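Local coordinates for protein beta-d-glucoside glucohydrolase (Hypocrea jecorina, PDB 3ZZ1) that probably hydrolyses terminal, non-reducing beta-D-glucosyl residues with release of beta-D-glucose, as a secreted family 3 glycoside hydrolase of cellulose degradation, at residues 162-167 with 183-188; 177-182 with 644-649; 189-194 with 670-675; 677-680 with 685-688. All blocks are in the same frame, centred on the assembly; numbering follows the deposited sequence.

Interaction 1: residues 162-167 with 183-188; sequences LNEQEL and ELYTWP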
# COMPACT_ATOMS: atom_id res chain seq x y z
N LEU A 162 7.88 8.56 7.58
CA LEU A 162 9.11 8.84 6.82
C LEU A 162 10.13 7.68 6.80
O LEU A 162 11.34 7.90 6.66
CB LEU A 162 9.79 10.14 7.30
CG LEU A 162 8.98 11.44 7.39
CD1 LEU A 162 9.82 12.51 8.07
CD2 LEU A 162 8.49 11.92 6.03
N ASN A 163 9.61 6.46 6.91
CA ASN A 163 10.40 5.23 6.83
C ASN A 163 10.53 4.80 5.37
O ASN A 163 10.05 3.74 4.97
CB ASN A 163 9.70 4.16 7.68
CG ASN A 163 10.48 2.85 7.79
OD1 ASN A 163 9.95 1.85 8.28
ND2 ASN A 163 11.74 2.84 7.33
N GLU A 164 11.22 5.64 4.58
CA GLU A 164 11.26 5.50 3.12
C GLU A 164 12.34 4.57 2.56
O GLU A 164 12.44 4.40 1.33
CB GLU A 164 11.35 6.89 2.46
CG GLU A 164 10.10 7.76 2.66
CD GLU A 164 8.86 7.21 1.97
OE1 GLU A 164 8.96 6.67 0.84
OE2 GLU A 164 7.76 7.32 2.55
N GLN A 165 13.14 3.99 3.45
CA GLN A 165 14.13 2.97 3.07
C GLN A 165 14.35 1.98 4.21
O GLN A 165 14.14 2.31 5.38
CB GLN A 165 15.47 3.62 2.67
CG GLN A 165 16.26 4.19 3.85
CD GLN A 165 17.54 4.84 3.43
OE1 GLN A 165 17.55 5.72 2.57
NE2 GLN A 165 18.65 4.42 4.03
N GLU A 166 14.79 0.78 3.86
CA GLU A 166 15.06 -0.24 4.87
C GLU A 166 16.44 -0.11 5.49
O GLU A 166 16.62 -0.39 6.67
CB GLU A 166 14.82 -1.65 4.32
CG GLU A 166 13.34 -2.01 4.18
CD GLU A 166 12.57 -1.81 5.48
OE1 GLU A 166 12.74 -2.64 6.40
OE2 GLU A 166 11.79 -0.83 5.57
N LEU A 167 17.41 0.30 4.67
CA LEU A 167 18.80 0.43 5.12
C LEU A 167 18.92 1.45 6.25
O LEU A 167 18.52 2.61 6.09
CB LEU A 167 19.73 0.82 3.96
CG LEU A 167 21.19 1.16 4.31
CD1 LEU A 167 21.94 -0.06 4.86
CD2 LEU A 167 21.92 1.74 3.10
N GLU A 183 2.26 17.71 3.44
CA GLU A 183 1.52 17.72 2.18
C GLU A 183 1.72 16.45 1.35
O GLU A 183 0.87 16.10 0.52
CB GLU A 183 1.90 18.96 1.37
CG GLU A 183 1.01 19.23 0.18
CD GLU A 183 1.29 20.58 -0.45
OE1 GLU A 183 1.42 21.57 0.31
OE2 GLU A 183 1.37 20.65 -1.69
N LEU A 184 2.84 15.77 1.57
CA LEU A 184 3.14 14.54 0.84
C LEU A 184 3.01 13.31 1.73
O LEU A 184 2.16 12.45 1.49
CB LEU A 184 4.55 14.62 0.21
CG LEU A 184 5.03 13.46 -0.68
CD1 LEU A 184 4.05 13.12 -1.79
CD2 LEU A 184 6.39 13.78 -1.28
N TYR A 185 3.83 13.24 2.77
CA TYR A 185 3.93 12.03 3.58
C TYR A 185 2.81 11.83 4.61
O TYR A 185 2.34 10.71 4.78
CB TYR A 185 5.32 11.91 4.19
CG TYR A 185 6.37 11.82 3.10
CD1 TYR A 185 6.57 10.63 2.40
CD2 TYR A 185 7.13 12.93 2.74
CE1 TYR A 185 7.51 10.55 1.38
CE2 TYR A 185 8.07 12.86 1.73
CZ TYR A 185 8.25 11.66 1.05
OH TYR A 185 9.17 11.57 0.04
N THR A 186 2.40 12.90 5.28
CA THR A 186 1.34 12.81 6.29
C THR A 186 -0.04 12.67 5.64
O THR A 186 -0.92 12.03 6.20
CB THR A 186 1.35 14.01 7.28
OG1 THR A 186 2.66 14.14 7.84
CG2 THR A 186 0.37 13.79 8.41
N TRP A 187 -0.20 13.26 4.46
CA TRP A 187 -1.46 13.24 3.71
C TRP A 187 -2.26 11.92 3.81
O TRP A 187 -3.44 11.95 4.18
CB TRP A 187 -1.22 13.62 2.23
CG TRP A 187 -2.46 13.60 1.36
CD1 TRP A 187 -3.16 12.49 0.96
CD2 TRP A 187 -3.11 14.72 0.75
NE1 TRP A 187 -4.22 12.86 0.16
CE2 TRP A 187 -4.21 14.22 0.02
CE3 TRP A 187 -2.88 16.11 0.77
CZ2 TRP A 187 -5.08 15.05 -0.70
CZ3 TRP A 187 -3.74 16.94 0.05
CH2 TRP A 187 -4.83 16.40 -0.67
N PRO A 188 -1.65 10.77 3.46
CA PRO A 188 -2.42 9.51 3.49
C PRO A 188 -2.79 9.03 4.90
O PRO A 188 -3.75 8.27 5.05
CB PRO A 188 -1.48 8.50 2.82
CG PRO A 188 -0.12 9.08 2.97
CD PRO A 188 -0.32 10.55 2.86
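L162 and Y185 make the nearest backbone approach between loop 162-167 and helical residues 183-188, with their CA atoms 6.9 Å apart, so side chains alone bridge the gap. The loop is irregular, N163 forming an inverse gamma turn, whereas the helix widens into a pi-type turn over 183-186 and kinks at P188. No hydrogen bond joins the two segments; Y185 takes up both partners from the loop. One methyl of L162, CD2, touches the root of the aromatic side chain, 3.6 Å from Y185 CG, and the two side chains cross at about a right angle. The second partner is E164, whose chain folds about the CB-CG bond (chi2 -66°), carrying the carboxylate back to the ring. There E164 OE2 lies 3.4 Å from Y185 CE1, with the carboxylate and ring planes turned 51° apart. The polar end of E164 is held by another part of the chain: OE2 accepts from the backbone N of L117 and OE1 from that of G118, so two backbone N-H groups satisfy this buried carboxylate. Replacing E164 by an alanine would probably leave both N-H groups without their acceptors and open a gap beside CE1 of Y185. On the helix itself, L184 CG lies over one face of the Y185 ring. The contact is buried within the TIM-barrel-like N-terminal domain of family 3 enzymes, where the loop leaves strand 154-160 for strand 173-174 and helix 178-194 follows; L184 and W187 in turn pack on P134 of helix 134-150.

Interaction 2: residues 177-182 with 644-649; sequences DDRTLH and PRTPPK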
# COMPACT_ATOMS: atom_id res chain seq x y z
N ASP A 177 11.53 19.35 4.94
CA ASP A 177 10.88 20.59 5.37
C ASP A 177 9.45 20.31 5.83
O ASP A 177 8.89 19.24 5.55
CB ASP A 177 10.89 21.63 4.24
CG ASP A 177 10.10 21.16 3.02
OD1 ASP A 177 10.66 20.43 2.19
OD2 ASP A 177 8.92 21.52 2.90
N ASP A 178 8.87 21.28 6.54
CA ASP A 178 7.54 21.12 7.12
C ASP A 178 6.45 20.85 6.08
O ASP A 178 5.63 19.94 6.27
CB ASP A 178 7.17 22.34 7.97
CG ASP A 178 5.82 22.20 8.64
OD1 ASP A 178 5.72 21.45 9.63
OD2 ASP A 178 4.86 22.84 8.17
N ARG A 179 6.43 21.62 4.99
CA ARG A 179 5.41 21.44 3.96
C ARG A 179 5.46 20.04 3.35
O ARG A 179 4.41 19.43 3.15
CB ARG A 179 5.49 22.52 2.87
CG ARG A 179 4.31 22.47 1.90
CD ARG A 179 4.38 23.55 0.84
NE ARG A 179 3.44 23.26 -0.24
CZ ARG A 179 3.54 23.71 -1.49
NH1 ARG A 179 4.56 24.49 -1.84
NH2 ARG A 179 2.63 23.37 -2.39
N THR A 180 6.66 19.54 3.08
CA THR A 180 6.85 18.20 2.55
C THR A 180 6.33 17.14 3.51
O THR A 180 5.63 16.20 3.10
CB THR A 180 8.34 17.91 2.22
OG1 THR A 180 8.80 18.87 1.25
CG2 THR A 180 8.52 16.51 1.64
N LEU A 181 6.66 17.29 4.79
CA LEU A 181 6.20 16.37 5.82
C LEU A 181 4.67 16.25 5.81
O LEU A 181 4.14 15.15 5.84
CB LEU A 181 6.70 16.79 7.21
CG LEU A 181 6.16 16.01 8.43
CD1 LEU A 181 6.56 14.55 8.38
CD2 LEU A 181 6.62 16.64 9.73
N HIS A 182 3.99 17.40 5.74
CA HIS A 182 2.53 17.47 5.84
C HIS A 182 1.81 17.12 4.54
O HIS A 182 0.84 16.35 4.55
CB HIS A 182 2.10 18.87 6.27
CG HIS A 182 2.30 19.14 7.73
ND1 HIS A 182 1.34 18.86 8.68
CD2 HIS A 182 3.35 19.68 8.40
CE1 HIS A 182 1.79 19.20 9.87
NE2 HIS A 182 3.00 19.71 9.73
N PRO A 644 2.38 28.79 -3.81
CA PRO A 644 3.76 28.34 -3.58
C PRO A 644 4.11 27.16 -4.47
O PRO A 644 3.23 26.38 -4.83
CB PRO A 644 3.75 27.92 -2.10
CG PRO A 644 2.68 28.75 -1.50
CD PRO A 644 1.61 28.81 -2.55
N ARG A 645 5.39 27.03 -4.82
CA ARG A 645 5.84 26.00 -5.75
C ARG A 645 5.22 24.64 -5.44
O ARG A 645 5.40 24.09 -4.35
CB ARG A 645 7.37 25.91 -5.78
CG ARG A 645 7.90 25.08 -6.94
CD ARG A 645 9.40 25.22 -7.09
NE ARG A 645 9.92 24.34 -8.14
CZ ARG A 645 10.70 23.28 -7.92
NH1 ARG A 645 11.07 22.95 -6.68
NH2 ARG A 645 11.11 22.54 -8.94
N THR A 646 4.48 24.13 -6.43
CA THR A 646 3.78 22.85 -6.32
C THR A 646 4.09 22.03 -7.58
O THR A 646 4.33 22.60 -8.64
CB THR A 646 2.24 23.08 -6.19
OG1 THR A 646 2.00 24.19 -5.31
CG2 THR A 646 1.54 21.86 -5.62
N PRO A 647 4.11 20.68 -7.46
CA PRO A 647 4.31 19.90 -8.70
C PRO A 647 3.30 20.27 -9.79
O PRO A 647 2.14 20.54 -9.48
CB PRO A 647 4.09 18.46 -8.24
CG PRO A 647 4.57 18.45 -6.84
CD PRO A 647 4.27 19.82 -6.26
N PRO A 648 3.73 20.28 -11.07
CA PRO A 648 2.87 20.75 -12.16
C PRO A 648 1.53 20.02 -12.22
O PRO A 648 0.50 20.65 -12.47
CB PRO A 648 3.70 20.48 -13.43
CG PRO A 648 4.80 19.58 -13.01
CD PRO A 648 5.05 19.83 -11.56
N LYS A 649 1.54 18.71 -11.96
CA LYS A 649 0.32 17.90 -11.92
C LYS A 649 0.24 17.09 -10.63
O LYS A 649 1.25 16.57 -10.14
CB LYS A 649 0.27 16.94 -13.11
CG LYS A 649 -0.16 17.56 -14.42
CD LYS A 649 -0.12 16.53 -15.53
CE LYS A 649 0.03 17.20 -16.89
NZ LYS A 649 0.28 16.19 -17.96
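R179 NH1 donates to the backbone O of R645 at 2.7 Å from above the carbonyl plane, with a bent N-H...O angle of 133°. The other terminal nitrogen makes a straighter bond, R179 NH2 to T646 OG1 at 3.1 Å, and the hydroxyl lies in the guanidinium plane. In this conformer of T646, one of two, OG1 also donates to P644 O over 2.6 Å, leaving it to accept from the arginine, so this part of the link may be only partly occupied. With CG anti to the backbone N (chi1 -172°) and the chain extended from CG to NE, R179 spans the gap between helix and loop, while its NE forms a salt bridge with E183. Packing is slight, P644 CB resting 3.5 Å from R179 NH1. A leucine in place of R179 would probably leave R645 O and T646 OG1 without these donors and E183 without the salt bridge from NE. D177 N-caps the helix beside this contact, OD2 accepting from T180 N. R179 thus forms a surface link between the first turn of helix 178-194, in the N-terminal domain, and the proline-rich loop that precedes strand 650-659 in the fibronectin type III-like domain.

Interaction 3: residues 189-194 with 670-675; sequences FADAVQ and NIRRRD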
# COMPACT_ATOMS: atom_id res chain seq x y z
N PHE A 189 -2.05 9.46 5.91
CA PHE A 189 -2.40 9.16 7.30
C PHE A 189 -3.63 9.95 7.73
O PHE A 189 -4.42 9.46 8.55
CB PHE A 189 -1.21 9.41 8.23
CG PHE A 189 -0.13 8.38 8.12
CD1 PHE A 189 -0.17 7.23 8.89
CD2 PHE A 189 0.94 8.55 7.23
CE1 PHE A 189 0.83 6.27 8.79
CE2 PHE A 189 1.94 7.60 7.12
CZ PHE A 189 1.89 6.45 7.91
N ALA A 190 -3.81 11.14 7.17
CA ALA A 190 -5.03 11.92 7.41
C ALA A 190 -6.27 11.21 6.87
O ALA A 190 -7.30 11.18 7.53
CB ALA A 190 -4.91 13.32 6.82
N ASP A 191 -6.16 10.62 5.68
CA ASP A 191 -7.22 9.78 5.15
C ASP A 191 -7.54 8.64 6.12
O ASP A 191 -8.71 8.37 6.39
CB ASP A 191 -6.84 9.20 3.78
CG ASP A 191 -6.86 10.23 2.67
OD1 ASP A 191 -5.94 11.07 2.65
OD2 ASP A 191 -7.78 10.19 1.81
N ALA A 192 -6.49 7.98 6.63
CA ALA A 192 -6.65 6.87 7.57
C ALA A 192 -7.38 7.30 8.83
O ALA A 192 -8.32 6.63 9.27
CB ALA A 192 -5.29 6.25 7.93
N VAL A 193 -6.96 8.44 9.39
CA VAL A 193 -7.59 9.01 10.58
C VAL A 193 -9.05 9.35 10.29
O VAL A 193 -9.93 8.98 11.06
CB VAL A 193 -6.82 10.27 11.08
CG1 VAL A 193 -7.54 10.94 12.24
CG2 VAL A 193 -5.39 9.91 11.49
N GLN A 194 -9.29 10.03 9.17
CA GLN A 194 -10.66 10.41 8.79
C GLN A 194 -11.55 9.18 8.60
O GLN A 194 -12.77 9.26 8.75
CB GLN A 194 -10.63 11.28 7.52
CG GLN A 194 -11.91 12.10 7.28
CD GLN A 194 -12.98 11.34 6.50
OE1 GLN A 194 -12.69 10.36 5.81
NE2 GLN A 194 -14.22 11.80 6.61
N ASN A 670 -15.20 13.57 -7.37
CA ASN A 670 -15.57 14.47 -6.29
C ASN A 670 -14.34 15.09 -5.65
O ASN A 670 -13.42 14.38 -5.22
CB ASN A 670 -16.43 13.75 -5.25
CG ASN A 670 -17.77 13.32 -5.81
OD1 ASN A 670 -18.39 14.05 -6.58
ND2 ASN A 670 -18.22 12.12 -5.44
N ILE A 671 -14.32 16.42 -5.59
CA ILE A 671 -13.17 17.16 -5.11
C ILE A 671 -13.41 17.72 -3.71
O ILE A 671 -14.28 18.57 -3.51
CB ILE A 671 -12.77 18.28 -6.10
CG1 ILE A 671 -12.38 17.67 -7.45
CG2 ILE A 671 -11.63 19.13 -5.52
CD1 ILE A 671 -12.04 18.68 -8.51
N ARG A 672 -12.63 17.23 -2.75
CA ARG A 672 -12.68 17.70 -1.37
C ARG A 672 -11.90 19.01 -1.27
O ARG A 672 -11.06 19.30 -2.13
CB ARG A 672 -12.08 16.66 -0.42
CG ARG A 672 -12.69 15.26 -0.53
CD ARG A 672 -11.82 14.20 0.14
NE ARG A 672 -10.47 14.15 -0.43
CZ ARG A 672 -9.57 13.20 -0.18
NH1 ARG A 672 -9.85 12.20 0.63
NH2 ARG A 672 -8.37 13.27 -0.75
N ARG A 673 -12.17 19.78 -0.22
CA ARG A 673 -11.45 21.03 -0.03
C ARG A 673 -9.93 20.84 -0.03
O ARG A 673 -9.20 21.63 -0.63
CB ARG A 673 -11.89 21.76 1.24
CG ARG A 673 -11.20 23.10 1.37
CD ARG A 673 -11.55 23.86 2.63
NE ARG A 673 -10.88 25.16 2.62
CZ ARG A 673 -11.32 26.22 1.94
NH1 ARG A 673 -12.44 26.15 1.23
NH2 ARG A 673 -10.64 27.35 1.98
N ARG A 674 -9.47 19.78 0.64
CA ARG A 674 -8.03 19.49 0.73
C ARG A 674 -7.39 19.18 -0.63
O ARG A 674 -6.19 19.38 -0.82
CB ARG A 674 -7.75 18.37 1.75
CG ARG A 674 -8.19 16.97 1.31
CD ARG A 674 -8.26 16.02 2.50
NE ARG A 674 -6.95 15.69 3.04
CZ ARG A 674 -6.29 14.55 2.82
NH1 ARG A 674 -6.80 13.60 2.04
NH2 ARG A 674 -5.10 14.37 3.38
N ASP A 675 -8.20 18.70 -1.58
CA ASP A 675 -7.72 18.40 -2.93
C ASP A 675 -7.35 19.66 -3.72
O ASP A 675 -6.70 19.56 -4.77
CB ASP A 675 -8.75 17.56 -3.71
CG ASP A 675 -9.02 16.21 -3.05
OD1 ASP A 675 -8.07 15.60 -2.50
OD2 ASP A 675 -10.18 15.75 -3.10
O HOH W 1 -6.46 11.08 -0.59
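Bends at chi3 in both arginines (-58° in R672, -69° in R674) turn two guanidinium groups onto the single carboxylate of D191, which itself leaves the helix with CG anti to the carbonyl carbon. Each oxygen takes one arginine. R674 NH1 donates to D191 OD1 at 2.7 Å, meeting it from above the carboxylate plane, whereas R672 NH1 approaches D191 OD2 over 3.1 Å on its syn side but tilted out of the carboxylate plane. The latter bond is the straighter, 162° at the hydrogen, and OD2 lies in the R672 guanidinium plane. A water bridges the same side, donating a hydrogen bond to D191 OD2 and accepting one from R672 NH2. Together with D675 these residues form a buried salt-bridge network that joins the C-terminal part of helix 178-194, in the N-terminal domain, to the end of strand 664-672 and the 3-10 turn after it, in the fibronectin type III-like domain. D675, the second shell, receives R672 side-on, NE reaching OD2 and NH2 reaching OD1 at 2.9 Å, the last exactly in the guanidinium plane. D675 OD2 also accepts from R672 N, which helps fix how the guanidinium is turned. R674 CD lies over the face of that guanidinium. A190 CB packs 3.6 Å from R674 NH2, a nitrogen that also bonds W187 O, while the R674 guanidinium makes a cation-pi contact with the W187 ring.

Interaction 4: residues 677-680 with 685-688; sequences SYWD and KWVV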
# COMPACT_ATOMS: atom_id res chain seq x y z
N SER A 677 -5.98 22.28 -1.82
CA SER A 677 -5.20 22.96 -0.78
C SER A 677 -3.71 22.60 -0.80
O SER A 677 -3.32 21.54 -1.28
CB SER A 677 -5.77 22.65 0.61
OG SER A 677 -7.14 23.03 0.70
N TYR A 678 -2.90 23.51 -0.26
CA TYR A 678 -1.50 23.25 0.04
C TYR A 678 -1.30 23.54 1.53
O TYR A 678 -2.10 24.26 2.14
CB TYR A 678 -0.57 24.12 -0.82
CG TYR A 678 -0.67 25.60 -0.50
CD1 TYR A 678 -1.63 26.40 -1.13
CD2 TYR A 678 0.17 26.19 0.44
CE1 TYR A 678 -1.75 27.74 -0.83
CE2 TYR A 678 0.07 27.54 0.75
CZ TYR A 678 -0.89 28.31 0.11
OH TYR A 678 -1.01 29.64 0.40
N TRP A 679 -0.26 22.97 2.13
CA TRP A 679 0.02 23.21 3.54
C TRP A 679 0.89 24.46 3.70
O TRP A 679 2.00 24.50 3.18
CB TRP A 679 0.73 21.99 4.15
CG TRP A 679 1.15 22.18 5.59
CD1 TRP A 679 2.40 22.48 6.05
CD2 TRP A 679 0.32 22.06 6.75
NE1 TRP A 679 2.41 22.55 7.42
CE2 TRP A 679 1.14 22.30 7.87
CE3 TRP A 679 -1.04 21.76 6.95
CZ2 TRP A 679 0.65 22.26 9.19
CZ3 TRP A 679 -1.53 21.73 8.25
CH2 TRP A 679 -0.69 21.97 9.36
N ASP A 680 0.37 25.46 4.39
CA ASP A 680 1.14 26.67 4.71
C ASP A 680 1.84 26.47 6.04
O ASP A 680 1.18 26.35 7.08
CB ASP A 680 0.24 27.91 4.75
CG ASP A 680 1.01 29.17 5.11
OD1 ASP A 680 1.73 29.70 4.24
OD2 ASP A 680 0.90 29.64 6.26
N LYS A 685 -1.65 25.54 8.49
CA LYS A 685 -3.02 25.41 8.00
C LYS A 685 -3.03 25.00 6.54
O LYS A 685 -2.12 25.34 5.78
CB LYS A 685 -3.78 26.72 8.17
CG LYS A 685 -4.19 27.03 9.60
CD LYS A 685 -4.60 28.48 9.77
CE LYS A 685 -4.67 28.86 11.24
NZ LYS A 685 -5.62 27.98 11.98
N TRP A 686 -4.06 24.25 6.16
CA TRP A 686 -4.32 23.94 4.76
C TRP A 686 -5.04 25.11 4.13
O TRP A 686 -6.05 25.59 4.65
CB TRP A 686 -5.16 22.68 4.65
CG TRP A 686 -4.39 21.43 4.90
CD1 TRP A 686 -4.32 20.72 6.07
CD2 TRP A 686 -3.57 20.72 3.96
NE1 TRP A 686 -3.51 19.63 5.92
CE2 TRP A 686 -3.04 19.60 4.63
CE3 TRP A 686 -3.24 20.93 2.62
CZ2 TRP A 686 -2.19 18.69 4.01
CZ3 TRP A 686 -2.40 20.02 2.00
CH2 TRP A 686 -1.88 18.91 2.69
N VAL A 687 -4.50 25.59 3.01
CA VAL A 687 -5.00 26.79 2.36
C VAL A 687 -5.34 26.50 0.91
O VAL A 687 -4.58 25.84 0.20
CB VAL A 687 -3.95 27.94 2.45
CG1 VAL A 687 -4.45 29.21 1.74
CG2 VAL A 687 -3.60 28.25 3.92
N VAL A 688 -6.51 26.97 0.48
CA VAL A 688 -6.88 26.97 -0.93
C VAL A 688 -6.47 28.31 -1.53
O VAL A 688 -7.01 29.35 -1.14
CB VAL A 688 -8.40 26.77 -1.15
CG1 VAL A 688 -8.74 26.83 -2.63
CG2 VAL A 688 -8.86 25.44 -0.55
O HOH W 2 -8.24 24.73 2.85
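Strands 678-680 and 685-688 form a beta hairpin of the fibronectin type III-like domain, paired antiparallel and, in these short segments, inclined at 127° between their chain directions. Y678 and V687 are a hydrogen-bonded pair, with Y678 N to V687 O and V687 N to Y678 O both 2.9 Å. The second hydrogen-bonded pair, D680 with K685, is less even: D680 N donates to K685 O at 2.9 Å, but the return bond from K685 N to D680 O stretches to 3.3 Å. Between them W679 faces W686 as a non-hydrogen-bonded pair, and their side chains share one side of the sheet. The indoles meet edge-to-face: the six-membered ring of W679 turns its edge to the face of the W686 five-membered ring, centroids 4.9 Å apart and planes at 70°. W679 CB also sits almost squarely over the W686 six-membered ring, a CH-pi contact. On the other side of the sheet, V687 CB lies over the Y678 ring, 4.2 Å from its centroid. CG of the tyrosine lies between the backbone N and carbonyl carbon (chi1 66°), which lays the ring alongside the valine. Away from the turn, one water donates to S677 OG, which also bonds the backbone O of R673, and, weakly, to W686 O. The pairing therefore joins a short ladder of backbone bonds to aromatic packing that differs on the two sides, while the buried W679 NE1 finds its acceptor in D178 of helix 178-194, turning the tryptophan side of the hairpin into a domain contact.

How the interactions relate
Helix 178-194 supplies one segment to each of interactions 1, 2 and 3, and the hairpin of interaction 4 packs against the same helix. Interaction 1 is buried inside the N-terminal domain and has no hydrogen bond or salt bridge between its two segments. Interactions 2 and 3 both cross to the fibronectin type III-like domain, the former at the surface through one arginine and neutral acceptors, the latter buried and built of paired charges. Interaction 4, partly buried, stays within the fibronectin-like domain and is the one based on strand pairing. E183 ties several together, reaching R179 of interaction 2 and W679 N of interaction 4; W187 likewise meets R674 and W686.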